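Local atomic coordinates of HNH endonuclease (Geobacillus virus E2, PDB entry 5H0M), a protein that acts as a DNA-nicking HNH endonuclease of a deep-sea thermophilic bacteriophage and carries a zinc ion bound by four cysteines. Residues E62-A67 against L105-L110; Q77-E82 against Q115-R120; V89-I94 against L110-Q115. One frame throughout, in Å; residues are numbered along the deposited sequence.

In the fold
Contact 3 is the central element, its middle about 6 Å from the centre of the chain: strands 90-93 and 110-113 pair there through backbone hydrogen bonds. Contacts 2 and 3 are both partly buried, contact 3 with six buried residues, whereas contact 1 lies at the surface. Contact 1 lays helix 59-71 on the loop leading into strand 110-113, shares Leu110 with contact 3 and relies on apolar touches and one weakly bridging water. Contact 2, farthest from the chain centre, joins helix 77-81 to the start of helix 115-129 through the zinc ion and a salt bridge. Contacts 2 and 3 share Gln115 and the metal, whereas the centres of contacts 1 and 2 lie about 17 Å apart.

Contact 1: E62-A67 against L105-L110; sequences ERTRLA and LDMDNL
Thr64 reaches from its helix across the side chain of Leu105, the two meeting at about a right angle, with Thr64 OG1 and CB both against the methyl Leu105 CD2. The OG1 to CD2 distance is 3.5 Å. A chi1 of -62° sets Thr64 OG1 anti to the carbonyl carbon, beside the backbone N, and leaves CG2 anti to the N, where it lies 3.7 Å from Leu110 CD1, again crosswise. A beta-branched threonine suits this place: its methyl meets Leu110, while its hydroxyl, although against Leu105 CD2, is hydrogen-bonded to Glu60 O one turn earlier in the helix. A water also donates to both segments, weakly to Thr64 OG1 and at 2.8 Å to Leu105 O.

The contact lays helix 59-71 over the turn that leads into strand 110-113 of the HNH domain, where Met107 and Asp108 form a short 3-10 segment. One helical turn beyond Thr64, Ala67 presents only a methyl, and the thioether of Met107 comes up to it. That chain bends at its last torsion (chi3 71°), and its terminal CE comes to 4.0 Å from Ala67 O and 4.3 Å from Ala67 CB. Trp61 and Val68 of the same helix also touch Leu110.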
loop_
_atom_site.group_PDB
_atom_site.type_symbol
_atom_site.label_atom_id
_atom_site.label_comp_id
_atom_site.label_asym_id
_atom_site.label_seq_id
_atom_site.Cartn_x
_atom_site.Cartn_y
_atom_site.Cartn_z
ATOM N N GLU A 62 -11.110 2.370 -3.688
ATOM C CA GLU A 62 -11.874 1.119 -3.691
ATOM C C GLU A 62 -11.739 0.423 -5.052
ATOM O O GLU A 62 -11.518 -0.794 -5.133
ATOM C CB GLU A 62 -13.345 1.395 -3.370
ATOM C CG GLU A 62 -14.160 0.126 -3.133
ATOM C CD GLU A 62 -15.566 0.358 -2.581
ATOM O OE1 GLU A 62 -15.907 1.468 -2.112
ATOM O OE2 GLU A 62 -16.349 -0.604 -2.633
ATOM N N ARG A 63 -11.837 1.208 -6.121
ATOM C CA ARG A 63 -11.748 0.699 -7.470
ATOM C C ARG A 63 -10.329 0.233 -7.812
ATOM O O ARG A 63 -10.132 -0.806 -8.416
ATOM C CB ARG A 63 -12.184 1.811 -8.414
ATOM C CG ARG A 63 -12.211 1.520 -9.891
ATOM C CD ARG A 63 -12.095 2.851 -10.618
ATOM N NE ARG A 63 -12.907 3.912 -9.995
ATOM C CZ ARG A 63 -12.592 5.212 -9.985
ATOM N NH1 ARG A 63 -11.472 5.631 -10.552
ATOM N NH2 ARG A 63 -13.399 6.101 -9.397
ATOM N N THR A 64 -9.326 1.012 -7.426
ATOM C CA THR A 64 -7.956 0.711 -7.786
ATOM C C THR A 64 -7.463 -0.532 -7.046
ATOM O O THR A 64 -6.783 -1.367 -7.618
ATOM C CB THR A 64 -7.058 1.911 -7.513
ATOM O OG1 THR A 64 -7.478 3.017 -8.336
ATOM C CG2 THR A 64 -5.590 1.582 -7.819
ATOM N N ARG A 65 -7.822 -0.652 -5.780
ATOM C CA ARG A 65 -7.532 -1.853 -5.008
ATOM C C ARG A 65 -8.007 -3.102 -5.752
ATOM O O ARG A 65 -7.284 -4.094 -5.867
ATOM C CB ARG A 65 -8.185 -1.764 -3.625
ATOM C CG ARG A 65 -8.019 -2.992 -2.757
ATOM C CD ARG A 65 -8.797 -2.875 -1.453
ATOM N NE ARG A 65 -8.834 -4.170 -0.790
ATOM C CZ ARG A 65 -9.664 -5.157 -1.088
ATOM N NH1 ARG A 65 -10.595 -5.000 -2.014
ATOM N NH2 ARG A 65 -9.575 -6.324 -0.437
ATOM N N LEU A 66 -9.242 -3.056 -6.242
ATOM C CA LEU A 66 -9.812 -4.176 -6.958
ATOM C C LEU A 66 -9.067 -4.433 -8.260
ATOM O O LEU A 66 -8.849 -5.577 -8.631
ATOM C CB LEU A 66 -11.295 -3.941 -7.247
ATOM C CG LEU A 66 -12.240 -3.991 -6.043
ATOM C CD1 LEU A 66 -13.631 -3.508 -6.457
ATOM C CD2 LEU A 66 -12.304 -5.380 -5.424
ATOM N N ALA A 67 -8.669 -3.371 -8.948
ATOM C CA ALA A 67 -7.935 -3.499 -10.197
ATOM C C ALA A 67 -6.587 -4.193 -9.965
ATOM O O ALA A 67 -6.155 -5.016 -10.760
ATOM C CB ALA A 67 -7.737 -2.144 -10.851
ATOM N N LEU A 105 -2.345 6.244 -6.232
ATOM C CA LEU A 105 -3.198 5.439 -7.102
ATOM C C LEU A 105 -2.424 4.816 -8.271
ATOM O O LEU A 105 -3.010 4.267 -9.196
ATOM C CB LEU A 105 -4.362 6.298 -7.623
ATOM C CG LEU A 105 -5.401 6.671 -6.562
ATOM C CD1 LEU A 105 -6.251 7.834 -7.030
ATOM C CD2 LEU A 105 -6.278 5.491 -6.216
ATOM N N ASP A 106 -1.094 4.849 -8.208
ATOM C CA ASP A 106 -0.279 4.307 -9.290
ATOM C C ASP A 106 -0.180 2.802 -9.191
ATOM O O ASP A 106 0.290 2.281 -8.178
ATOM C CB ASP A 106 1.133 4.874 -9.220
ATOM C CG ASP A 106 1.219 6.325 -9.597
ATOM O OD1 ASP A 106 0.229 6.926 -10.065
ATOM O OD2 ASP A 106 2.334 6.858 -9.427
ATOM N N MET A 107 -0.596 2.082 -10.229
ATOM C CA MET A 107 -0.604 0.626 -10.136
ATOM C C MET A 107 0.792 0.048 -9.959
ATOM O O MET A 107 0.952 -0.938 -9.248
ATOM C CB MET A 107 -1.369 0.006 -11.304
ATOM C CG MET A 107 -2.868 0.201 -11.085
ATOM S SD MET A 107 -3.835 -0.560 -12.370
ATOM C CE MET A 107 -3.573 -2.274 -11.961
ATOM N N ASP A 108 1.800 0.688 -10.542
ATOM C CA ASP A 108 3.176 0.246 -10.340
ATOM C C ASP A 108 3.728 0.570 -8.959
ATOM O O ASP A 108 4.858 0.208 -8.659
ATOM C CB ASP A 108 4.108 0.759 -11.445
ATOM C CG ASP A 108 4.278 2.257 -11.454
ATOM O OD1 ASP A 108 3.605 2.997 -10.722
ATOM O OD2 ASP A 108 5.129 2.732 -12.259
ATOM N N ASN A 109 2.934 1.245 -8.131
ATOM C CA ASN A 109 3.269 1.497 -6.737
ATOM C C ASN A 109 2.394 0.665 -5.809
ATOM O O ASN A 109 2.342 0.944 -4.619
ATOM C CB ASN A 109 3.088 2.978 -6.387
ATOM C CG ASN A 109 3.652 3.333 -5.030
ATOM O OD1 ASN A 109 4.754 2.901 -4.683
ATOM N ND2 ASN A 109 2.924 4.127 -4.264
ATOM N N LEU A 110 1.716 -0.356 -6.341
ATOM C CA LEU A 110 0.780 -1.149 -5.526
ATOM C C LEU A 110 0.999 -2.643 -5.732
ATOM O O LEU A 110 1.160 -3.092 -6.867
ATOM C CB LEU A 110 -0.664 -0.776 -5.896
ATOM C CG LEU A 110 -1.085 0.618 -5.457
ATOM C CD1 LEU A 110 -2.353 1.033 -6.176
ATOM C CD2 LEU A 110 -1.230 0.727 -3.955
HETATM O O HOH W 1 -5.337 3.803 -10.722
#

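Contact 2: Q77-E82 against Q115-R120; sequences QHCLKE and QACHNR. With ZN (zinc ion), chain B.
A zinc ion joins the two helices: Cys79 SG from helix 77-81 and Cys117 SG from segment 115-120 each bind it at 2.3 Å, and the sulfurs stand 3.8 Å apart. Cysteine suits both places, since a soft thiolate on a short side chain can reach the metal directly from a helix. The bound zinc would be expected to favour the thiolate form. Beside the site, His78 CB lies 3.7 Å from Cys117 SG and thus covers part of a ligand sulfur.

Cys76 and Cys114 complete the site, which makes it a Cys4 zinc centre built from two CxxC pairs, the first cysteine of each just ahead of its segment, within the HNH endonuclease family region. The segment axes run nearly perpendicular, at 95°, and approach to 9.7 Å.

Farther from the metal, Glu82 and Arg120 meet tip to tip in a salt bridge. The arginine grips end-on, with NH2 to Glu82 OE1 at 3.0 Å and NH1 to Glu82 OE2 at 2.9 Å, both bonds fairly straight. Both oxygens lie close to the guanidinium plane, but the carboxylate is twisted by 51° against it: OE2 is approached on its syn side, whereas OE1 is met from well above the carboxylate plane. The Arg120 chain, with CG anti to the backbone N, bends at chi3 (58°), which places NE; this nitrogen donates to a water 2.8 Å away, a second partner that arginine can serve. The same water donates to Cys117 O and hydrogen-bonds His78 ND1 in the plane of the ring, while His78 NE2 is bonded to Gln111 OE1.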
loop_
_atom_site.group_PDB
_atom_site.type_symbol
_atom_site.label_atom_id
_atom_site.label_comp_id
_atom_site.label_asym_id
_atom_site.label_seq_id
_atom_site.Cartn_x
_atom_site.Cartn_y
_atom_site.Cartn_z
ATOM N N GLN A 77 2.287 -11.085 -4.386
ATOM C CA GLN A 77 3.356 -10.877 -5.373
ATOM C C GLN A 77 4.743 -11.113 -4.819
ATOM O O GLN A 77 5.649 -11.451 -5.569
ATOM C CB GLN A 77 3.223 -9.474 -5.994
ATOM C CG GLN A 77 1.913 -9.283 -6.742
ATOM C CD GLN A 77 1.745 -10.272 -7.876
ATOM O OE1 GLN A 77 0.892 -11.171 -7.840
ATOM N NE2 GLN A 77 2.578 -10.135 -8.882
ATOM N N HIS A 78 4.930 -10.953 -3.517
ATOM C CA HIS A 78 6.227 -11.264 -2.922
ATOM C C HIS A 78 6.422 -12.760 -2.832
ATOM O O HIS A 78 7.477 -13.258 -3.200
ATOM C CB HIS A 78 6.358 -10.605 -1.564
ATOM C CG HIS A 78 6.499 -9.127 -1.651
ATOM N ND1 HIS A 78 6.950 -8.368 -0.605
ATOM C CD2 HIS A 78 6.290 -8.268 -2.678
ATOM C CE1 HIS A 78 6.985 -7.099 -0.967
ATOM N NE2 HIS A 78 6.583 -7.014 -2.222
ATOM N N CYS A 79 5.398 -13.478 -2.393
ATOM C CA CYS A 79 5.452 -14.934 -2.397
ATOM C C CYS A 79 5.688 -15.460 -3.807
ATOM O O CYS A 79 6.509 -16.357 -4.003
ATOM C CB CYS A 79 4.155 -15.520 -1.838
ATOM S SG CYS A 79 4.005 -15.557 -0.038
ATOM N N LEU A 80 5.014 -14.884 -4.794
ATOM C CA LEU A 80 5.175 -15.363 -6.170
ATOM C C LEU A 80 6.630 -15.226 -6.637
ATOM O O LEU A 80 7.183 -16.134 -7.278
ATOM C CB LEU A 80 4.229 -14.605 -7.117
ATOM C CG LEU A 80 4.052 -15.180 -8.522
ATOM C CD1 LEU A 80 3.440 -16.568 -8.478
ATOM C CD2 LEU A 80 3.185 -14.238 -9.346
ATOM N N LYS A 81 7.259 -14.111 -6.309
ATOM C CA LYS A 81 8.664 -13.904 -6.660
ATOM C C LYS A 81 9.597 -14.860 -5.966
ATOM O O LYS A 81 10.648 -15.197 -6.516
ATOM C CB LYS A 81 9.053 -12.464 -6.429
ATOM C CG LYS A 81 8.362 -11.600 -7.475
ATOM C CD LYS A 81 8.623 -10.110 -7.369
ATOM C CE LYS A 81 7.495 -9.334 -8.044
ATOM N NZ LYS A 81 7.841 -7.938 -8.422
ATOM N N GLU A 82 9.186 -15.330 -4.795
ATOM C CA GLU A 82 9.893 -16.364 -4.037
ATOM C C GLU A 82 9.421 -17.773 -4.386
ATOM O O GLU A 82 9.685 -18.718 -3.648
ATOM C CB GLU A 82 9.717 -16.107 -2.540
ATOM C CG GLU A 82 10.355 -14.804 -2.114
ATOM C CD GLU A 82 10.166 -14.518 -0.637
ATOM O OE1 GLU A 82 9.031 -14.640 -0.146
ATOM O OE2 GLU A 82 11.157 -14.156 0.021
ATOM N N GLN A 115 -0.536 -11.664 4.532
ATOM C CA GLN A 115 -0.265 -11.006 5.803
ATOM C C GLN A 115 1.209 -11.078 6.188
ATOM O O GLN A 115 1.782 -10.110 6.677
ATOM C CB GLN A 115 -1.118 -11.617 6.911
ATOM C CG GLN A 115 -0.708 -11.145 8.288
ATOM C CD GLN A 115 -1.595 -11.691 9.363
ATOM O OE1 GLN A 115 -2.724 -12.102 9.091
ATOM N NE2 GLN A 115 -1.104 -11.678 10.595
ATOM N N ALA A 116 1.821 -12.243 6.019
ATOM C CA ALA A 116 3.217 -12.419 6.384
ATOM C C ALA A 116 4.122 -11.495 5.594
ATOM O O ALA A 116 5.048 -10.905 6.146
ATOM C CB ALA A 116 3.658 -13.870 6.225
ATOM N N CYS A 117 3.853 -11.361 4.295
ATOM C CA CYS A 117 4.637 -10.457 3.463
ATOM C C CYS A 117 4.361 -8.998 3.797
ATOM O O CYS A 117 5.258 -8.183 3.749
ATOM C CB CYS A 117 4.401 -10.742 1.988
ATOM S SG CYS A 117 5.195 -12.296 1.485
ATOM N N HIS A 118 3.133 -8.657 4.165
ATOM C CA HIS A 118 2.845 -7.288 4.605
ATOM C C HIS A 118 3.602 -6.962 5.892
ATOM O O HIS A 118 4.160 -5.873 6.055
ATOM C CB HIS A 118 1.350 -7.075 4.805
ATOM C CG HIS A 118 1.000 -5.667 5.172
ATOM N ND1 HIS A 118 0.628 -5.309 6.447
ATOM C CD2 HIS A 118 0.986 -4.526 4.441
ATOM C CE1 HIS A 118 0.385 -4.009 6.480
ATOM N NE2 HIS A 118 0.586 -3.514 5.275
ATOM N N ASN A 119 3.651 -7.924 6.815
ATOM C CA ASN A 119 4.404 -7.754 8.050
ATOM C C ASN A 119 5.895 -7.588 7.786
ATOM O O ASN A 119 6.554 -6.712 8.366
ATOM C CB ASN A 119 4.151 -8.959 8.956
ATOM C CG ASN A 119 4.795 -8.813 10.312
ATOM O OD1 ASN A 119 4.363 -7.994 11.131
ATOM N ND2 ASN A 119 5.836 -9.601 10.562
ATOM N N ARG A 120 6.442 -8.413 6.903
ATOM C CA ARG A 120 7.848 -8.304 6.536
ATOM C C ARG A 120 8.126 -6.944 5.919
ATOM O O ARG A 120 9.115 -6.296 6.251
ATOM C CB ARG A 120 8.250 -9.428 5.568
ATOM C CG ARG A 120 9.631 -9.275 4.978
ATOM C CD ARG A 120 10.093 -10.480 4.193
ATOM N NE ARG A 120 9.203 -10.818 3.084
ATOM C CZ ARG A 120 9.422 -11.802 2.214
ATOM N NH1 ARG A 120 10.511 -12.563 2.308
ATOM N NH2 ARG A 120 8.554 -12.030 1.233
HETATM ZN ZN ZN B . 3.357 -13.478 0.673
HETATM O O HOH W 2 7.405 -8.907 2.081
#

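Contact 3: V89-I94 against L110-Q115; sequences VIVDHI and LQSLCQ. With ZN (zinc ion), chain B.
CG stands anti to the carbonyl carbon in both His93 (chi1 -69°) and Leu110 (chi1 -70°), and the two side chains lie side by side, pointing the same way. Leu110 CD2 is found over the centre of the imidazole, in a CH-pi contact of 3.5 Å from CD2 to the His93 ring centroid. A branched leucine can offer such a methyl to a flat ring, while His93 NE2 is bonded to Arg104 O and the ring also meets Trp61.

The backbones pair as an antiparallel two-stranded ribbon, the beta hairpin of the ββα-metal fold to which HNH nucleases belong, with helix 115-129 following. Asp92 and Gln111 form a hydrogen-bonded pair, Asp92 N to Gln111 O being 2.9 Å. At the other end Val89 and Ile90 both face Leu113 in a classic beta bulge, where Leu113 O accepts from Val89 N at 2.8 Å and from Ile90 N at 3.2 Å.

On the face of Asp92, Leu113 CD1 packs 3.8 Å from Asp92 CB, and Asp92 OD2 has a salt bridge with Lys121 NZ. Gln111 crosses Ile94, its CG 3.7 Å from Ile94 CD1, while its OE1 accepts from His78 NE2 and from a water that also donates to Asp92 O. After the strand, Cys114 SG binds zinc at 2.4 Å. Cys114 is both zinc ligand and N-cap, so one sulfur serves the metal and the first turn of the helix, consistent with a well-defined passage from strand to helix.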
loop_
_atom_site.group_PDB
_atom_site.type_symbol
_atom_site.label_atom_id
_atom_site.label_comp_id
_atom_site.label_asym_id
_atom_site.label_seq_id
_atom_site.Cartn_x
_atom_site.Cartn_y
_atom_site.Cartn_z
ATOM N N VAL A 89 -4.264 -10.836 0.815
ATOM C CA VAL A 89 -5.293 -10.318 1.720
ATOM C C VAL A 89 -5.328 -8.796 1.809
ATOM O O VAL A 89 -6.253 -8.236 2.401
ATOM C CB VAL A 89 -5.150 -10.887 3.142
ATOM C CG1 VAL A 89 -5.347 -12.400 3.119
ATOM C CG2 VAL A 89 -3.830 -10.513 3.787
ATOM N N ILE A 90 -4.344 -8.130 1.207
ATOM C CA ILE A 90 -4.239 -6.676 1.318
ATOM C C ILE A 90 -3.506 -6.155 0.092
ATOM O O ILE A 90 -2.712 -6.875 -0.495
ATOM C CB ILE A 90 -3.537 -6.294 2.639
ATOM C CG1 ILE A 90 -3.742 -4.816 2.968
ATOM C CG2 ILE A 90 -2.083 -6.687 2.619
ATOM C CD1 ILE A 90 -3.430 -4.488 4.409
ATOM N N VAL A 91 -3.808 -4.924 -0.304
ATOM C CA VAL A 91 -3.036 -4.229 -1.328
ATOM C C VAL A 91 -2.256 -3.130 -0.625
ATOM O O VAL A 91 -2.862 -2.294 0.063
ATOM C CB VAL A 91 -3.932 -3.625 -2.416
ATOM C CG1 VAL A 91 -3.133 -2.823 -3.421
ATOM C CG2 VAL A 91 -4.678 -4.727 -3.146
ATOM N N ASP A 92 -0.935 -3.137 -0.803
ATOM C CA ASP A 92 -0.038 -2.183 -0.121
ATOM C C ASP A 92 0.687 -1.283 -1.118
ATOM O O ASP A 92 1.067 -1.713 -2.214
ATOM C CB ASP A 92 0.998 -2.925 0.730
ATOM C CG ASP A 92 1.694 -2.026 1.770
ATOM O OD1 ASP A 92 1.129 -0.977 2.182
ATOM O OD2 ASP A 92 2.807 -2.383 2.198
ATOM N N HIS A 93 0.887 -0.038 -0.697
ATOM C CA HIS A 93 1.731 0.920 -1.407
ATOM C C HIS A 93 3.190 0.569 -1.237
ATOM O O HIS A 93 3.650 0.368 -0.107
ATOM C CB HIS A 93 1.477 2.326 -0.878
ATOM C CG HIS A 93 0.126 2.861 -1.235
ATOM N ND1 HIS A 93 -1.005 2.537 -0.530
ATOM C CD2 HIS A 93 -0.274 3.669 -2.243
ATOM C CE1 HIS A 93 -2.050 3.133 -1.080
ATOM N NE2 HIS A 93 -1.634 3.813 -2.131
ATOM N N ILE A 94 3.925 0.526 -2.337
ATOM C CA ILE A 94 5.365 0.202 -2.261
ATOM C C ILE A 94 6.101 1.352 -1.581
ATOM O O ILE A 94 6.702 1.176 -0.516
ATOM C CB ILE A 94 5.959 -0.113 -3.632
ATOM C CG1 ILE A 94 5.282 -1.323 -4.265
ATOM C CG2 ILE A 94 7.469 -0.287 -3.495
ATOM C CD1 ILE A 94 5.756 -1.638 -5.664
ATOM N N LEU A 110 1.716 -0.356 -6.341
ATOM C CA LEU A 110 0.780 -1.149 -5.526
ATOM C C LEU A 110 0.999 -2.643 -5.732
ATOM O O LEU A 110 1.160 -3.092 -6.867
ATOM C CB LEU A 110 -0.664 -0.776 -5.896
ATOM C CG LEU A 110 -1.085 0.618 -5.457
ATOM C CD1 LEU A 110 -2.353 1.033 -6.176
ATOM C CD2 LEU A 110 -1.230 0.727 -3.955
ATOM N N GLN A 111 1.010 -3.407 -4.639
ATOM C CA GLN A 111 1.148 -4.854 -4.729
ATOM C C GLN A 111 0.161 -5.567 -3.825
ATOM O O GLN A 111 -0.066 -5.160 -2.693
ATOM C CB GLN A 111 2.558 -5.311 -4.366
ATOM C CG GLN A 111 3.659 -4.691 -5.184
ATOM C CD GLN A 111 5.009 -5.268 -4.806
ATOM O OE1 GLN A 111 5.577 -4.910 -3.767
ATOM N NE2 GLN A 111 5.514 -6.165 -5.631
ATOM N N SER A 112 -0.379 -6.666 -4.329
ATOM C CA SER A 112 -1.194 -7.557 -3.516
ATOM C C SER A 112 -0.266 -8.421 -2.671
ATOM O O SER A 112 0.696 -8.984 -3.203
ATOM C CB SER A 112 -2.027 -8.465 -4.419
ATOM O OG SER A 112 -2.796 -7.701 -5.348
ATOM N N LEU A 113 -0.548 -8.503 -1.366
ATOM C CA LEU A 113 0.322 -9.188 -0.392
ATOM C C LEU A 113 -0.481 -10.059 0.553
ATOM O O LEU A 113 -1.628 -9.756 0.873
ATOM C CB LEU A 113 1.108 -8.186 0.462
ATOM C CG LEU A 113 2.062 -7.226 -0.271
ATOM C CD1 LEU A 113 2.703 -6.295 0.737
ATOM C CD2 LEU A 113 3.114 -7.987 -1.057
ATOM N N CYS A 114 0.151 -11.146 0.999
ATOM C CA CYS A 114 -0.355 -11.922 2.120
ATOM C C CYS A 114 0.015 -11.208 3.419
ATOM O O CYS A 114 0.770 -10.240 3.427
ATOM C CB CYS A 114 0.208 -13.349 2.096
ATOM S SG CYS A 114 1.938 -13.501 2.549
ATOM N N GLN A 115 -0.536 -11.664 4.532
ATOM C CA GLN A 115 -0.265 -11.006 5.803
ATOM C C GLN A 115 1.209 -11.078 6.188
ATOM O O GLN A 115 1.782 -10.110 6.677
ATOM C CB GLN A 115 -1.118 -11.617 6.911
ATOM C CG GLN A 115 -0.708 -11.145 8.288
ATOM C CD GLN A 115 -1.595 -11.691 9.363
ATOM O OE1 GLN A 115 -2.724 -12.102 9.091
ATOM N NE2 GLN A 115 -1.104 -11.678 10.595
HETATM ZN ZN ZN B . 3.357 -13.478 0.673
HETATM O O HOH W 3 3.854 -3.407 -1.762
#